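PDB 3CPG: pyridoxal phosphate homeostasis protein, which probably binds pyridoxal 5'-phosphate and takes part in keeping the cellular supply of this cofactor in balance. Local coordinates for residues 78-83 and 117-122; 51-56 and 260-265; 140-145 and 164-169. One frame throughout, in Å; residues are numbered along the deposited sequence.

Interaction 1: residues 78-83 and 117-122; sequences NRPQEV and FHLIGQ
Asn78 and Gly121 meet backbone to backbone, their CA atoms 3.8 Å apart, where the loop ahead of helix 80-96 passes the end of strand 113-119. The carbonyl Asn78 O lies 3.2 Å from Gly121 CA in a CA-H...O contact bent to 134° at the hydrogen. A side chain on Gly121 would run straight into that oxygen, and its absence lets the two backbones close up. The amide of Asn78 reaches across Ile120, with ND2 3.4 Å from Ile120 CG1 and nearly as near to CD1. Ile120 CG1 sits between its own N and carbonyl carbon (chi1 63°), and the extended chain beyond it carries CD1 along to the same amide nitrogen.

Leu119 CD1 packs against Asn78 O; on the helix side the contacts are apolar and less close, CD1 lying against the ring carbon Pro80 CD and 4.1 Å from Val83 CG2. The Val83 and Leu119 side chains cross at about a right angle, while the other Val83 methyl, CG1, approaches Phe117 CZ.

Toward Gln122 the direct contact gives way to water. One water molecule donates to Asn78 O at 2.8 Å and to Gln122 O at 2.7 Å, bridging the two carbonyls. Arg79, at the N-cap position and exposed, turns away and forms a salt bridge with Glu82, from Arg79 NE to Glu82 OE2.

Asn78 also lies close to Lys57, the predicted attachment point of the cofactor. Such loops at the C-terminal ends of parallel strands are where TIM barrels place their active sites.

Interaction 2: residues 51-56 and 260-265; sequences RLLAAT and IVRVGT. With ACT (acetate ion), chain B.
Leu53 N donates to Val261 O at 2.9 Å in one of four backbone hydrogen bonds that join strands 51-55 and 260-263 in parallel. Val261 N donates to Arg51 O and Val263 N to Leu53 O; all three approach nearly along the C=O axis. The fourth, Ala55 N to Val263 O at 2.8 Å, is the shortest, but its donor stands above the carbonyl plane, 53° out of it.

Just beyond this strand end an acetate ion, probably from the crystallisation liquor, takes up backbone N-H groups. Gly264 N donates to its OXT at 2.9 Å and Thr265 N to its O at the same distance of 2.9 Å, with Thr247 OG1 as a further partner.

Packing follows on the two faces of the sheet. On one, Leu52 CD1 touches Val263 CG2 at 3.6 Å, the two side chains crossing at about a right angle; helix 19-42 covers Leu52, and Met250 of helix 250-255 packs on Val263. On the other, Leu53 CB meets Ile260 CG2 at 3.9 Å, and Leu53 CD2 lies 4.1 Å from Arg262 CB. Those two side chains run side by side until the turn about CG-CD (chi3 -56°) swings Arg262 NE aside, and its guanidinium bonds to Thr203 and Ser243. Arg51 is salt-bridged to Glu241.

The chemistry implies a seam closed by backbone bonds and apolar packing, whose C-terminal end offers N-H groups able to hold a small anion.

Interaction 3: residues 140-145 and 164-169; sequences SVDSID and LLEVNE
Val141 and Glu166 carry the main bond of this beta-alpha-beta unit, in which strand 137-141, helix 144-157 and strand 161-166 follow one another and the strands pair in parallel. Glu166 N donates to Val141 O at 2.7 Å, from above the carbonyl plane. Leu165 CD1 presses on the same oxygen at 3.3 Å, and Leu165 CA adds a CA-H...O contact. The return bond, Val141 N to Leu164 O, is long and weak.

The side chain of Glu166 has CG anti to the backbone N (chi1 -178°) and is extended beyond it. OE2 rests 3.8 Å from Ser140 CB, while OE1 lies 3.5 Å from Asp142 CB. Asp142 and Glu166 run side by side with carboxylate planes 80° apart; Asp142 OD2 and Glu166 OE1 come within 4.4 Å, where like charges would probably raise the proton affinity of one group. An alanine in place of Glu166 would probably leave Ser140 and Asp142 without their carboxylate neighbour and open a gap beside them.

Further out, Ser143 caps the helix start through Leu146 N, and Ser140 OG is hydrogen-bonded to Gly121 O, tying this strand end to the loop that follows the neighbouring strand 113-119.

In the fold
All three contacts belong to one curled parallel sheet, the barrel of an alanine-racemase-like TIM fold. Interaction 2 pairs the first and last strands along the chain and so closes the barrel; interactions 1 and 3 fall between its two segments in sequence, one after the other. Centres of interactions 1 and 2 are about 13 Å apart, those of 1 and 3 about 15 Å, and those of 2 and 3 about 19 Å. Ile120 packs on Leu53, Ala55 and Arg262, joining interaction 1 to interaction 2. Neighbouring strands 113-119 and 137-141 link interactions 1 and 3. Interactions 1 and 2 both come near Lys57, consistent with a cofactor site there.

Interaction 1: residues 78-83 and 117-122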
loop_
_atom_site.group_PDB
_atom_site.type_symbol
_atom_site.label_atom_id
_atom_site.label_comp_id
_atom_site.label_asym_id
_atom_site.label_seq_id
_atom_site.Cartn_x
_atom_site.Cartn_y
_atom_site.Cartn_z
ATOM N N ASN A 78 -0.820 7.362 5.660
ATOM C CA ASN A 78 0.445 7.203 6.367
ATOM C C ASN A 78 0.278 7.150 7.879
ATOM O O ASN A 78 0.880 6.310 8.551
ATOM C CB ASN A 78 1.396 8.350 6.020
ATOM C CG ASN A 78 2.330 8.009 4.883
ATOM O OD1 ASN A 78 3.545 7.899 5.071
ATOM N ND2 ASN A 78 1.772 7.831 3.695
ATOM N N ARG A 79 -0.539 8.049 8.417
ATOM C CA ARG A 79 -0.731 8.128 9.859
ATOM C C ARG A 79 -2.070 7.618 10.370
ATOM O O ARG A 79 -3.120 7.931 9.814
ATOM C CB ARG A 79 -0.554 9.576 10.328
ATOM C CG ARG A 79 0.782 10.207 9.964
ATOM C CD ARG A 79 0.906 11.593 10.573
ATOM N NE ARG A 79 -0.173 12.478 10.140
ATOM C CZ ARG A 79 -0.383 13.697 10.627
ATOM N NH1 ARG A 79 0.415 14.183 11.569
ATOM N NH2 ARG A 79 -1.391 14.432 10.174
ATOM N N PRO A 80 -2.046 6.821 11.453
ATOM C CA PRO A 80 -3.281 6.287 12.028
ATOM C C PRO A 80 -4.266 7.394 12.402
ATOM O O PRO A 80 -5.477 7.205 12.311
ATOM C CB PRO A 80 -2.784 5.516 13.248
ATOM C CG PRO A 80 -1.466 4.990 12.784
ATOM C CD PRO A 80 -0.864 6.189 12.069
ATOM N N GLN A 81 -3.748 8.549 12.816
ATOM C CA GLN A 81 -4.608 9.665 13.206
ATOM C C GLN A 81 -5.425 10.163 12.022
ATOM O O GLN A 81 -6.560 10.610 12.187
ATOM C CB GLN A 81 -3.784 10.824 13.773
ATOM C CG GLN A 81 -2.691 10.399 14.738
ATOM C CD GLN A 81 -1.343 10.250 14.053
ATOM O OE1 GLN A 81 -0.807 11.216 13.503
ATOM N NE2 GLN A 81 -0.787 9.042 14.086
ATOM N N GLU A 82 -4.847 10.098 10.827
ATOM C CA GLU A 82 -5.571 10.533 9.640
ATOM C C GLU A 82 -6.579 9.460 9.258
ATOM O O GLU A 82 -7.638 9.758 8.710
ATOM C CB GLU A 82 -4.606 10.805 8.481
ATOM C CG GLU A 82 -3.766 12.059 8.680
ATOM C CD GLU A 82 -3.071 12.497 7.409
ATOM O OE1 GLU A 82 -3.767 12.681 6.389
ATOM O OE2 GLU A 82 -1.831 12.659 7.425
ATOM N N VAL A 83 -6.253 8.206 9.551
ATOM C CA VAL A 83 -7.177 7.119 9.260
ATOM C C VAL A 83 -8.431 7.350 10.097
ATOM O O VAL A 83 -9.549 7.332 9.583
ATOM C CB VAL A 83 -6.569 5.741 9.627
ATOM C CG1 VAL A 83 -7.638 4.656 9.546
ATOM C CG2 VAL A 83 -5.427 5.413 8.683
ATOM N N PHE A 117 -8.238 -0.227 1.700
ATOM C CA PHE A 117 -7.838 0.940 2.482
ATOM C C PHE A 117 -6.627 0.445 3.271
ATOM O O PHE A 117 -6.776 -0.299 4.234
ATOM C CB PHE A 117 -8.983 1.354 3.424
ATOM C CG PHE A 117 -8.800 2.703 4.087
ATOM C CD1 PHE A 117 -9.896 3.361 4.641
ATOM C CD2 PHE A 117 -7.545 3.299 4.191
ATOM C CE1 PHE A 117 -9.749 4.592 5.291
ATOM C CE2 PHE A 117 -7.387 4.526 4.836
ATOM C CZ PHE A 117 -8.490 5.173 5.388
ATOM N N HIS A 118 -5.435 0.829 2.827
ATOM C CA HIS A 118 -4.203 0.403 3.482
ATOM C C HIS A 118 -3.554 1.460 4.352
ATOM O O HIS A 118 -3.820 2.651 4.214
ATOM C CB HIS A 118 -3.150 -0.008 2.443
ATOM C CG HIS A 118 -3.532 -1.191 1.612
ATOM N ND1 HIS A 118 -2.614 -1.889 0.857
ATOM C CD2 HIS A 118 -4.732 -1.780 1.390
ATOM C CE1 HIS A 118 -3.232 -2.860 0.205
ATOM N NE2 HIS A 118 -4.516 -2.815 0.510
ATOM N N LEU A 119 -2.706 0.997 5.264
ATOM C CA LEU A 119 -1.919 1.891 6.098
ATOM C C LEU A 119 -0.553 1.661 5.472
ATOM O O LEU A 119 -0.092 0.520 5.395
ATOM C CB LEU A 119 -1.881 1.455 7.565
ATOM C CG LEU A 119 -0.996 2.413 8.380
ATOM C CD1 LEU A 119 -1.702 3.758 8.510
ATOM C CD2 LEU A 119 -0.703 1.846 9.753
ATOM N N ILE A 120 0.082 2.724 4.995
ATOM C CA ILE A 120 1.381 2.581 4.361
ATOM C C ILE A 120 2.492 3.289 5.127
ATOM O O ILE A 120 3.656 3.230 4.734
ATOM C CB ILE A 120 1.335 3.089 2.902
ATOM C CG1 ILE A 120 1.006 4.581 2.876
ATOM C CG2 ILE A 120 0.270 2.324 2.126
ATOM C CD1 ILE A 120 0.979 5.182 1.475
ATOM N N GLY A 121 2.126 3.955 6.218
ATOM C CA GLY A 121 3.111 4.637 7.044
ATOM C C GLY A 121 3.455 3.748 8.228
ATOM O O GLY A 121 2.760 2.763 8.480
ATOM N N GLN A 122 4.516 4.080 8.959
ATOM C CA GLN A 122 4.918 3.266 10.102
ATOM C C GLN A 122 3.817 3.229 11.157
ATOM O O GLN A 122 3.183 4.242 11.450
ATOM C CB GLN A 122 6.221 3.794 10.707
ATOM C CG GLN A 122 7.423 3.775 9.753
ATOM C CD GLN A 122 7.629 2.434 9.059
ATOM O OE1 GLN A 122 7.143 2.215 7.950
ATOM N NE2 GLN A 122 8.347 1.533 9.715
HETATM O O HOH W 1 2.767 6.737 10.587
#

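Interaction 2: residues 51-56 and 260-265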
loop_
_atom_site.group_PDB
_atom_site.type_symbol
_atom_site.label_atom_id
_atom_site.label_comp_id
_atom_site.label_asym_id
_atom_site.label_seq_id
_atom_site.Cartn_x
_atom_site.Cartn_y
_atom_site.Cartn_z
ATOM N N ARG A 51 -1.616 -2.120 -9.966
ATOM C CA ARG A 51 -2.732 -1.388 -9.381
ATOM C C ARG A 51 -2.227 -0.079 -8.800
ATOM O O ARG A 51 -1.114 -0.003 -8.268
ATOM C CB ARG A 51 -3.424 -2.204 -8.283
ATOM C CG ARG A 51 -4.305 -3.327 -8.803
ATOM C CD ARG A 51 -5.263 -3.826 -7.732
ATOM N NE ARG A 51 -4.569 -4.497 -6.639
ATOM C CZ ARG A 51 -5.150 -4.881 -5.507
ATOM N NH1 ARG A 51 -6.444 -4.656 -5.311
ATOM N NH2 ARG A 51 -4.439 -5.496 -4.570
ATOM N N LEU A 52 -3.050 0.956 -8.915
ATOM C CA LEU A 52 -2.699 2.268 -8.402
ATOM C C LEU A 52 -3.270 2.499 -7.013
ATOM O O LEU A 52 -4.480 2.375 -6.802
ATOM C CB LEU A 52 -3.220 3.360 -9.341
ATOM C CG LEU A 52 -3.209 4.802 -8.821
ATOM C CD1 LEU A 52 -1.779 5.271 -8.537
ATOM C CD2 LEU A 52 -3.871 5.701 -9.858
ATOM N N LEU A 53 -2.389 2.814 -6.069
ATOM C CA LEU A 53 -2.799 3.129 -4.709
ATOM C C LEU A 53 -2.515 4.609 -4.552
ATOM O O LEU A 53 -1.387 5.055 -4.766
ATOM C CB LEU A 53 -1.986 2.347 -3.666
ATOM C CG LEU A 53 -2.167 2.739 -2.182
ATOM C CD1 LEU A 53 -1.638 1.631 -1.311
ATOM C CD2 LEU A 53 -1.425 4.015 -1.840
ATOM N N ALA A 54 -3.534 5.382 -4.204
ATOM C CA ALA A 54 -3.320 6.804 -4.015
ATOM C C ALA A 54 -2.882 7.015 -2.570
ATOM O O ALA A 54 -3.552 6.558 -1.649
ATOM C CB ALA A 54 -4.607 7.577 -4.300
ATOM N N ALA A 55 -1.738 7.669 -2.386
ATOM C CA ALA A 55 -1.226 7.964 -1.049
ATOM C C ALA A 55 -1.992 9.222 -0.674
ATOM O O ALA A 55 -1.738 10.294 -1.220
ATOM C CB ALA A 55 0.274 8.240 -1.102
ATOM N N THR A 56 -2.920 9.086 0.265
ATOM C CA THR A 56 -3.783 10.197 0.644
ATOM C C THR A 56 -3.406 11.043 1.855
ATOM O O THR A 56 -4.216 11.846 2.327
ATOM C CB THR A 56 -5.225 9.683 0.820
ATOM O OG1 THR A 56 -5.232 8.553 1.707
ATOM C CG2 THR A 56 -5.795 9.251 -0.528
ATOM N N ILE A 260 1.770 -2.947 -7.160
ATOM C CA ILE A 260 1.098 -1.827 -6.509
ATOM C C ILE A 260 2.058 -0.649 -6.438
ATOM O O ILE A 260 3.143 -0.764 -5.877
ATOM C CB ILE A 260 0.674 -2.136 -5.052
ATOM C CG1 ILE A 260 -0.352 -3.263 -5.012
ATOM C CG2 ILE A 260 0.085 -0.868 -4.412
ATOM C CD1 ILE A 260 -0.759 -3.649 -3.598
ATOM N N VAL A 261 1.670 0.473 -7.031
ATOM C CA VAL A 261 2.497 1.667 -6.964
ATOM C C VAL A 261 1.746 2.612 -6.038
ATOM O O VAL A 261 0.520 2.680 -6.091
ATOM C CB VAL A 261 2.707 2.324 -8.350
ATOM C CG1 VAL A 261 3.556 1.408 -9.226
ATOM C CG2 VAL A 261 1.367 2.621 -9.014
ATOM N N ARG A 262 2.483 3.302 -5.170
ATOM C CA ARG A 262 1.899 4.233 -4.205
ATOM C C ARG A 262 2.194 5.653 -4.670
ATOM O O ARG A 262 3.325 6.121 -4.582
ATOM C CB ARG A 262 2.506 3.992 -2.819
ATOM C CG ARG A 262 2.413 2.546 -2.348
ATOM C CD ARG A 262 2.874 2.412 -0.904
ATOM N NE ARG A 262 4.229 2.925 -0.712
ATOM C CZ ARG A 262 5.339 2.278 -1.059
ATOM N NH1 ARG A 262 5.270 1.077 -1.618
ATOM N NH2 ARG A 262 6.522 2.841 -0.854
ATOM N N VAL A 263 1.164 6.345 -5.148
ATOM C CA VAL A 263 1.341 7.685 -5.687
ATOM C C VAL A 263 0.620 8.796 -4.930
ATOM O O VAL A 263 -0.585 8.721 -4.677
ATOM C CB VAL A 263 0.890 7.717 -7.166
ATOM C CG1 VAL A 263 1.237 9.055 -7.797
ATOM C CG2 VAL A 263 1.553 6.573 -7.931
ATOM N N GLY A 264 1.374 9.833 -4.582
ATOM C CA GLY A 264 0.811 10.965 -3.874
ATOM C C GLY A 264 0.886 12.240 -4.696
ATOM O O GLY A 264 -0.118 12.701 -5.234
ATOM N N THR A 265 2.090 12.792 -4.810
ATOM C CA THR A 265 2.318 14.038 -5.537
ATOM C C THR A 265 1.808 14.092 -6.980
ATOM O O THR A 265 1.214 15.092 -7.392
ATOM C CB THR A 265 3.817 14.395 -5.527
ATOM O OG1 THR A 265 4.272 14.464 -4.171
ATOM C CG2 THR A 265 4.056 15.732 -6.195
HETATM C C ACT B . 4.782 10.529 -4.001
HETATM O O ACT B . 4.069 11.305 -3.390
HETATM O OXT ACT B . 4.289 9.736 -4.786
HETATM C CH3 ACT B . 6.275 10.551 -3.784
#

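Interaction 3: residues 140-145 and 164-169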
loop_
_atom_site.group_PDB
_atom_site.type_symbol
_atom_site.label_atom_id
_atom_site.label_comp_id
_atom_site.label_asym_id
_atom_site.label_seq_id
_atom_site.Cartn_x
_atom_site.Cartn_y
_atom_site.Cartn_z
ATOM N N SER A 140 3.165 -1.668 6.298
ATOM C CA SER A 140 4.402 -1.323 6.992
ATOM C C SER A 140 4.907 -2.272 8.075
ATOM O O SER A 140 5.576 -1.833 9.006
ATOM C CB SER A 140 4.242 0.068 7.600
ATOM O OG SER A 140 3.117 0.076 8.464
ATOM N N VAL A 141 4.597 -3.558 7.974
ATOM C CA VAL A 141 5.068 -4.497 8.988
ATOM C C VAL A 141 6.543 -4.779 8.701
ATOM O O VAL A 141 6.882 -5.463 7.732
ATOM C CB VAL A 141 4.238 -5.789 8.956
ATOM C CG1 VAL A 141 4.654 -6.705 10.097
ATOM C CG2 VAL A 141 2.752 -5.443 9.073
ATOM N N ASP A 142 7.416 -4.252 9.556
ATOM C CA ASP A 142 8.855 -4.384 9.365
ATOM C C ASP A 142 9.578 -5.330 10.318
ATOM O O ASP A 142 10.809 -5.385 10.315
ATOM C CB ASP A 142 9.494 -2.993 9.450
ATOM C CG ASP A 142 9.307 -2.346 10.814
ATOM O OD1 ASP A 142 8.276 -2.604 11.466
ATOM O OD2 ASP A 142 10.188 -1.569 11.237
ATOM N N SER A 143 8.832 -6.077 11.122
ATOM C CA SER A 143 9.465 -6.992 12.061
ATOM C C SER A 143 8.538 -8.088 12.569
ATOM O O SER A 143 7.311 -7.956 12.537
ATOM C CB SER A 143 10.001 -6.217 13.263
ATOM O OG SER A 143 8.926 -5.695 14.028
ATOM N N ILE A 144 9.139 -9.176 13.037
ATOM C CA ILE A 144 8.372 -10.280 13.588
ATOM C C ILE A 144 7.663 -9.738 14.821
ATOM O O ILE A 144 6.515 -10.089 15.101
ATOM C CB ILE A 144 9.293 -11.447 14.015
ATOM C CG1 ILE A 144 9.887 -12.119 12.773
ATOM C CG2 ILE A 144 8.511 -12.444 14.858
ATOM C CD1 ILE A 144 10.875 -13.245 13.075
ATOM N N ASP A 145 8.359 -8.863 15.543
ATOM C CA ASP A 145 7.824 -8.261 16.763
ATOM C C ASP A 145 6.527 -7.501 16.489
ATOM O O ASP A 145 5.526 -7.703 17.182
ATOM C CB ASP A 145 8.872 -7.327 17.379
ATOM C CG ASP A 145 8.433 -6.742 18.709
ATOM O OD1 ASP A 145 7.908 -7.499 19.554
ATOM O OD2 ASP A 145 8.630 -5.526 18.915
ATOM N N LEU A 164 1.777 -6.616 4.673
ATOM C CA LEU A 164 2.846 -6.717 3.693
ATOM C C LEU A 164 4.104 -6.579 4.534
ATOM O O LEU A 164 4.136 -5.786 5.478
ATOM C CB LEU A 164 2.806 -5.583 2.659
ATOM C CG LEU A 164 1.582 -5.438 1.750
ATOM C CD1 LEU A 164 1.918 -4.480 0.606
ATOM C CD2 LEU A 164 1.174 -6.793 1.185
ATOM N N LEU A 165 5.120 -7.373 4.227
ATOM C CA LEU A 165 6.378 -7.283 4.952
ATOM C C LEU A 165 7.157 -6.153 4.298
ATOM O O LEU A 165 7.464 -6.200 3.103
ATOM C CB LEU A 165 7.166 -8.594 4.850
ATOM C CG LEU A 165 8.621 -8.549 5.333
ATOM C CD1 LEU A 165 8.685 -8.102 6.795
ATOM C CD2 LEU A 165 9.246 -9.928 5.160
ATOM N N GLU A 166 7.449 -5.125 5.086
ATOM C CA GLU A 166 8.179 -3.959 4.608
ATOM C C GLU A 166 9.665 -4.248 4.707
ATOM O O GLU A 166 10.173 -4.517 5.794
ATOM C CB GLU A 166 7.833 -2.750 5.475
ATOM C CG GLU A 166 8.490 -1.453 5.057
ATOM C CD GLU A 166 8.230 -0.350 6.064
ATOM O OE1 GLU A 166 8.768 -0.432 7.188
ATOM O OE2 GLU A 166 7.481 0.586 5.736
ATOM N N VAL A 167 10.357 -4.181 3.575
ATOM C CA VAL A 167 11.785 -4.455 3.542
ATOM C C VAL A 167 12.579 -3.195 3.227
ATOM O O VAL A 167 12.173 -2.385 2.395
ATOM C CB VAL A 167 12.120 -5.523 2.474
ATOM C CG1 VAL A 167 13.608 -5.848 2.508
ATOM C CG2 VAL A 167 11.297 -6.776 2.716
ATOM N N ASN A 168 13.714 -3.040 3.900
ATOM C CA ASN A 168 14.577 -1.885 3.686
ATOM C C ASN A 168 15.470 -2.186 2.487
ATOM O O ASN A 168 16.358 -3.032 2.569
ATOM C CB ASN A 168 15.440 -1.639 4.928
ATOM C CG ASN A 168 16.383 -0.455 4.769
ATOM O OD1 ASN A 168 16.472 0.153 3.702
ATOM N ND2 ASN A 168 17.099 -0.129 5.839
ATOM N N GLU A 169 15.219 -1.501 1.375
ATOM C CA GLU A 169 16.004 -1.692 0.154
ATOM C C GLU A 169 16.814 -0.434 -0.160
ATOM O O GLU A 169 17.298 -0.262 -1.280
ATOM C CB GLU A 169 15.073 -1.993 -1.028
ATOM C CG GLU A 169 14.177 -3.210 -0.833
ATOM C CD GLU A 169 14.911 -4.523 -1.046
ATOM O OE1 GLU A 169 16.156 -4.500 -1.154
ATOM O OE2 GLU A 169 14.240 -5.579 -1.103
#